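Local coordinates for protein telomerase reverse transcriptase (PDB 6ZD1) that probably extends chromosome ends as a reverse transcriptase, adding short telomeric DNA repeats copied from a template within its RNA component, at residues I4-V8 and Q9-A13; I679-T682 and K683-F687. All coordinates share one frame; numbering follows the deposited sequence.

Contact 1. Residues I4-V8 and Q9-A13; sequences IRTNV and QEVLA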
loop_
_atom_site.group_PDB
_atom_site.type_symbol
_atom_site.label_atom_id
_atom_site.label_comp_id
_atom_site.label_asym_id
_atom_site.label_seq_id
_atom_site.Cartn_x
_atom_site.Cartn_y
_atom_site.Cartn_z
ATOM N N ILE A 4 -29.942 -0.305 6.184
ATOM C CA ILE A 4 -29.989 -1.651 6.741
ATOM C C ILE A 4 -30.787 -2.514 5.771
ATOM O O ILE A 4 -31.995 -2.315 5.599
ATOM C CB ILE A 4 -30.624 -1.655 8.138
ATOM C CG1 ILE A 4 -30.029 -0.530 8.984
ATOM C CG2 ILE A 4 -30.457 -3.015 8.813
ATOM C CD1 ILE A 4 -30.673 -0.369 10.340
ATOM N N ARG A 5 -30.122 -3.475 5.135
ATOM C CA ARG A 5 -30.762 -4.390 4.193
ATOM C C ARG A 5 -30.826 -5.803 4.767
ATOM O O ARG A 5 -30.645 -6.796 4.060
ATOM C CB ARG A 5 -30.052 -4.364 2.839
ATOM C CG ARG A 5 -30.659 -3.357 1.847
ATOM C CD ARG A 5 -29.614 -2.740 0.913
ATOM N NE ARG A 5 -28.575 -2.026 1.654
ATOM C CZ ARG A 5 -27.622 -1.282 1.099
ATOM N NH1 ARG A 5 -27.564 -1.140 -0.221
ATOM N NH2 ARG A 5 -26.723 -0.677 1.865
ATOM N N THR A 6 -31.069 -5.892 6.074
ATOM C CA THR A 6 -31.382 -7.138 6.757
ATOM C C THR A 6 -32.559 -6.880 7.689
ATOM O O THR A 6 -32.828 -5.739 8.074
ATOM C CB THR A 6 -30.176 -7.686 7.540
ATOM O OG1 THR A 6 -29.627 -6.652 8.365
ATOM C CG2 THR A 6 -29.098 -8.187 6.590
ATOM N N ASN A 7 -33.279 -7.944 8.040
ATOM C CA ASN A 7 -34.447 -7.794 8.894
ATOM C C ASN A 7 -34.041 -7.877 10.363
ATOM O O ASN A 7 -32.880 -8.120 10.702
ATOM C CB ASN A 7 -35.513 -8.836 8.545
ATOM C CG ASN A 7 -34.995 -10.263 8.612
ATOM O OD1 ASN A 7 -34.021 -10.557 9.301
ATOM N ND2 ASN A 7 -35.655 -11.163 7.890
ATOM N N VAL A 8 -35.015 -7.662 11.253
ATOM C CA VAL A 8 -34.748 -7.749 12.688
ATOM C C VAL A 8 -34.270 -9.144 13.058
ATOM O O VAL A 8 -33.420 -9.307 13.943
ATOM C CB VAL A 8 -36.004 -7.360 13.494
ATOM C CG1 VAL A 8 -35.670 -7.247 14.974
ATOM C CG2 VAL A 8 -36.601 -6.064 12.969
ATOM N N GLN A 9 -34.801 -10.168 12.388
ATOM C CA GLN A 9 -34.401 -11.538 12.680
ATOM C C GLN A 9 -32.922 -11.756 12.385
ATOM O O GLN A 9 -32.224 -12.437 13.145
ATOM C CB GLN A 9 -35.264 -12.506 11.869
ATOM C CG GLN A 9 -34.939 -13.971 12.074
ATOM C CD GLN A 9 -35.791 -14.876 11.204
ATOM O OE1 GLN A 9 -36.507 -14.409 10.316
ATOM N NE2 GLN A 9 -35.721 -16.177 11.454
ATOM N N GLU A 10 -32.424 -11.176 11.291
ATOM C CA GLU A 10 -31.028 -11.372 10.907
ATOM C C GLU A 10 -30.079 -10.543 11.765
ATOM O O GLU A 10 -29.002 -11.023 12.138
ATOM C CB GLU A 10 -30.841 -11.033 9.427
ATOM C CG GLU A 10 -31.346 -12.109 8.472
ATOM C CD GLU A 10 -31.742 -11.553 7.114
ATOM O OE1 GLU A 10 -32.896 -11.783 6.692
ATOM O OE2 GLU A 10 -30.906 -10.884 6.472
ATOM N N VAL A 11 -30.456 -9.306 12.092
ATOM C CA VAL A 11 -29.587 -8.460 12.906
ATOM C C VAL A 11 -29.466 -9.027 14.314
ATOM O O VAL A 11 -28.368 -9.103 14.877
ATOM C CB VAL A 11 -30.103 -7.010 12.927
ATOM C CG1 VAL A 11 -29.291 -6.179 13.910
ATOM C CG2 VAL A 11 -30.035 -6.402 11.538
ATOM N N LEU A 12 -30.593 -9.436 14.902
ATOM C CA LEU A 12 -30.548 -10.047 16.225
ATOM C C LEU A 12 -29.758 -11.349 16.206
ATOM O O LEU A 12 -29.136 -11.714 17.209
ATOM C CB LEU A 12 -31.969 -10.276 16.741
ATOM C CG LEU A 12 -32.139 -10.765 18.180
ATOM C CD1 LEU A 12 -33.112 -9.877 18.940
ATOM C CD2 LEU A 12 -32.612 -12.209 18.194
ATOM N N ALA A 13 -29.745 -12.048 15.067
ATOM C CA ALA A 13 -28.932 -13.251 14.947
ATOM C C ALA A 13 -27.449 -12.930 14.860
ATOM O O ALA A 13 -26.621 -13.780 15.201
ATOM C CB ALA A 13 -29.360 -14.059 13.720
#
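Asn7 is the N-cap of helix 8-14: its side chain turns back on the first turn, and OD1 accepts from Glu10 N at 2.6 Å. CG sits between the backbone N and the carbonyl carbon (chi1 56°), which swings the amide over the start of the helix; Glu10 N lies nearly in line with CG-OD1, though its N-H bends off that line (144°). The first i to i+4 helical bonds follow, Val11 N to Asn7 O (3.0 Å) and Leu12 N to Val8 O (3.0 Å). On the buried side Val11 CG2 abuts Thr6 OG1 at 3.2 Å. Val11 CG2 lies 4.4 Å from Ile4 CG2, a lighter touch made up by Trp166 of helix 158-179, on which both residues rest, and by Val41 and Ile44 of helix 36-50, which meet Val11 and Ile4 respectively. The other side, with Asn7, Gln9 and Glu10, is exposed to solvent. Here the Glu10 carboxylate crosses the Asn7 amide, their planes 67° apart, and Glu10 OE1 lies 3.1 Å from Asn7 ND2 without the angle for a hydrogen bond. The extended Glu10 chain runs back along the incoming loop, where Glu10 OE2 meets the methyl CG2 of Thr6 at 3.2 Å.

Contact 2. Residues I679-T682 and K683-F687; sequences ITIT and KSLAF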
loop_
_atom_site.group_PDB
_atom_site.type_symbol
_atom_site.label_atom_id
_atom_site.label_comp_id
_atom_site.label_asym_id
_atom_site.label_seq_id
_atom_site.Cartn_x
_atom_site.Cartn_y
_atom_site.Cartn_z
ATOM N N ILE A 679 12.900 -8.171 14.255
ATOM C CA ILE A 679 14.190 -7.506 14.407
ATOM C C ILE A 679 13.999 -6.016 14.662
ATOM O O ILE A 679 14.644 -5.436 15.545
ATOM C CB ILE A 679 15.063 -7.765 13.169
ATOM C CG1 ILE A 679 15.316 -9.268 13.024
ATOM C CG2 ILE A 679 16.370 -6.990 13.265
ATOM C CD1 ILE A 679 16.078 -9.648 11.780
ATOM N N THR A 680 13.096 -5.379 13.911
ATOM C CA THR A 680 12.840 -3.954 14.115
ATOM C C THR A 680 12.273 -3.683 15.505
ATOM O O THR A 680 12.671 -2.719 16.170
ATOM C CB THR A 680 11.898 -3.430 13.035
ATOM O OG1 THR A 680 12.492 -3.641 11.749
ATOM C CG2 THR A 680 11.647 -1.947 13.230
ATOM N N ILE A 681 11.344 -4.524 15.964
ATOM C CA ILE A 681 10.770 -4.335 17.291
ATOM C C ILE A 681 11.831 -4.546 18.365
ATOM O O ILE A 681 11.907 -3.787 19.339
ATOM C CB ILE A 681 9.563 -5.272 17.475
ATOM C CG1 ILE A 681 8.440 -4.847 16.525
ATOM C CG2 ILE A 681 9.092 -5.287 18.924
ATOM C CD1 ILE A 681 7.172 -5.642 16.668
ATOM N N THR A 682 12.683 -5.559 18.187
ATOM C CA THR A 682 13.777 -5.798 19.123
ATOM C C THR A 682 14.693 -4.586 19.217
ATOM O O THR A 682 15.017 -4.118 20.316
ATOM C CB THR A 682 14.581 -7.023 18.683
ATOM O OG1 THR A 682 13.707 -8.148 18.545
ATOM C CG2 THR A 682 15.667 -7.341 19.695
ATOM N N LYS A 683 15.120 -4.062 18.065
ATOM C CA LYS A 683 16.008 -2.904 18.057
ATOM C C LYS A 683 15.327 -1.687 18.672
ATOM O O LYS A 683 15.907 -1.004 19.525
ATOM C CB LYS A 683 16.458 -2.613 16.623
ATOM C CG LYS A 683 17.720 -1.772 16.502
ATOM C CD LYS A 683 17.397 -0.292 16.367
ATOM C CE LYS A 683 18.668 0.535 16.253
ATOM N NZ LYS A 683 19.564 0.333 17.433
ATOM N N SER A 684 14.074 -1.434 18.289
ATOM C CA SER A 684 13.339 -0.267 18.768
ATOM C C SER A 684 13.042 -0.327 20.261
ATOM O O SER A 684 12.634 0.689 20.838
ATOM C CB SER A 684 12.021 -0.121 17.998
ATOM O OG SER A 684 12.248 0.101 16.616
ATOM N N LEU A 685 13.190 -1.490 20.892
ATOM C CA LEU A 685 12.973 -1.620 22.325
ATOM C C LEU A 685 14.277 -1.694 23.109
ATOM O O LEU A 685 14.266 -2.099 24.275
ATOM C CB LEU A 685 12.109 -2.843 22.623
ATOM C CG LEU A 685 10.667 -2.770 22.127
ATOM C CD1 LEU A 685 9.950 -4.070 22.438
ATOM C CD2 LEU A 685 9.930 -1.584 22.746
ATOM N N ALA A 686 15.399 -1.305 22.498
ATOM C CA ALA A 686 16.671 -1.323 23.213
ATOM C C ALA A 686 16.633 -0.442 24.455
ATOM O O ALA A 686 17.284 -0.758 25.457
ATOM C CB ALA A 686 17.808 -0.885 22.286
ATOM N N PHE A 687 15.878 0.661 24.414
ATOM C CA PHE A 687 15.767 1.542 25.573
ATOM C C PHE A 687 15.081 0.873 26.755
ATOM O O PHE A 687 15.201 1.360 27.883
ATOM C CB PHE A 687 14.996 2.811 25.206
ATOM C CG PHE A 687 13.513 2.600 25.071
ATOM C CD1 PHE A 687 12.977 2.091 23.898
ATOM C CD2 PHE A 687 12.653 2.914 26.114
ATOM C CE1 PHE A 687 11.613 1.896 23.766
ATOM C CE2 PHE A 687 11.288 2.717 25.990
ATOM C CZ PHE A 687 10.767 2.209 24.816
#
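The C-terminal end of helix 670-684 unwinds here into the loop that leads to helix 692-699. Two regular i to i+4 bonds close the last full turn, Lys683 N to Ile679 O at 2.9 Å and Ser684 N to Thr680 O at 2.8 Å. Thr680 O takes a second bond from the hydroxyl of Ser684, with OG 2.9 Å away. Ser684 OG stands anti to its own carbonyl carbon (chi1 -63°), a torsion that folds the hydroxyl back along the helix. The amide and the hydroxyl reach Thr680 O from opposite faces of the carbonyl plane, the hydroxyl 37° out of it, and together they grip the oxygen from two sides. One residue on, the helical pattern slackens: Leu685 N bonds weakly to Ile681 O and with a straighter N-H to Thr682 O (3.3 Å), reached from above the carbonyl plane. Ala686 N then bonds to Lys683 O, another i to i+3 closure.

On the buried side Ile681 and Leu685 lie side by side and point the same way, with CG2 of Ile681 3.8 Å from CD1 of Leu685. This pair faces neighbouring helices: Ile681 meets Ile653 and Leu698, while Leu685 meets Phe624, Phe645 and Ile695. The threonine hydroxyls turn back up the helix, Thr680 OG1 to Cys676 O and Thr682 OG1 to Lys678 O; Thr682 OG1 also bonds to Tyr699 OH. Beyond the turn, the edge of the Phe687 ring has Ser684 O in its plane. The change from i to i+4 toward i to i+3 bonds is typical of an alpha-helix C-terminus, here within the helical C-terminal (thumb) extension of telomerase reverse transcriptase.

Overall arrangement
Contact 1 lies near the start of the chain and contact 2 near its end, in series, with almost the whole protein between them. Their centres are 47 Å apart and their nearest atoms about 35 Å, so they do not touch, and they share no helix or sheet. The 4-13 segment packs on helix 36-50 in the N-terminal part, beside helix 158-179, which falls in the predicted RNA-binding family region. The 679-687 segment belongs to the C-terminal helices, against 609-637, 642-664 and 692-699. One begins a helix and the other ends one, each marking a helix boundary in a separate helical region, with the reverse transcriptase region lying between them in sequence.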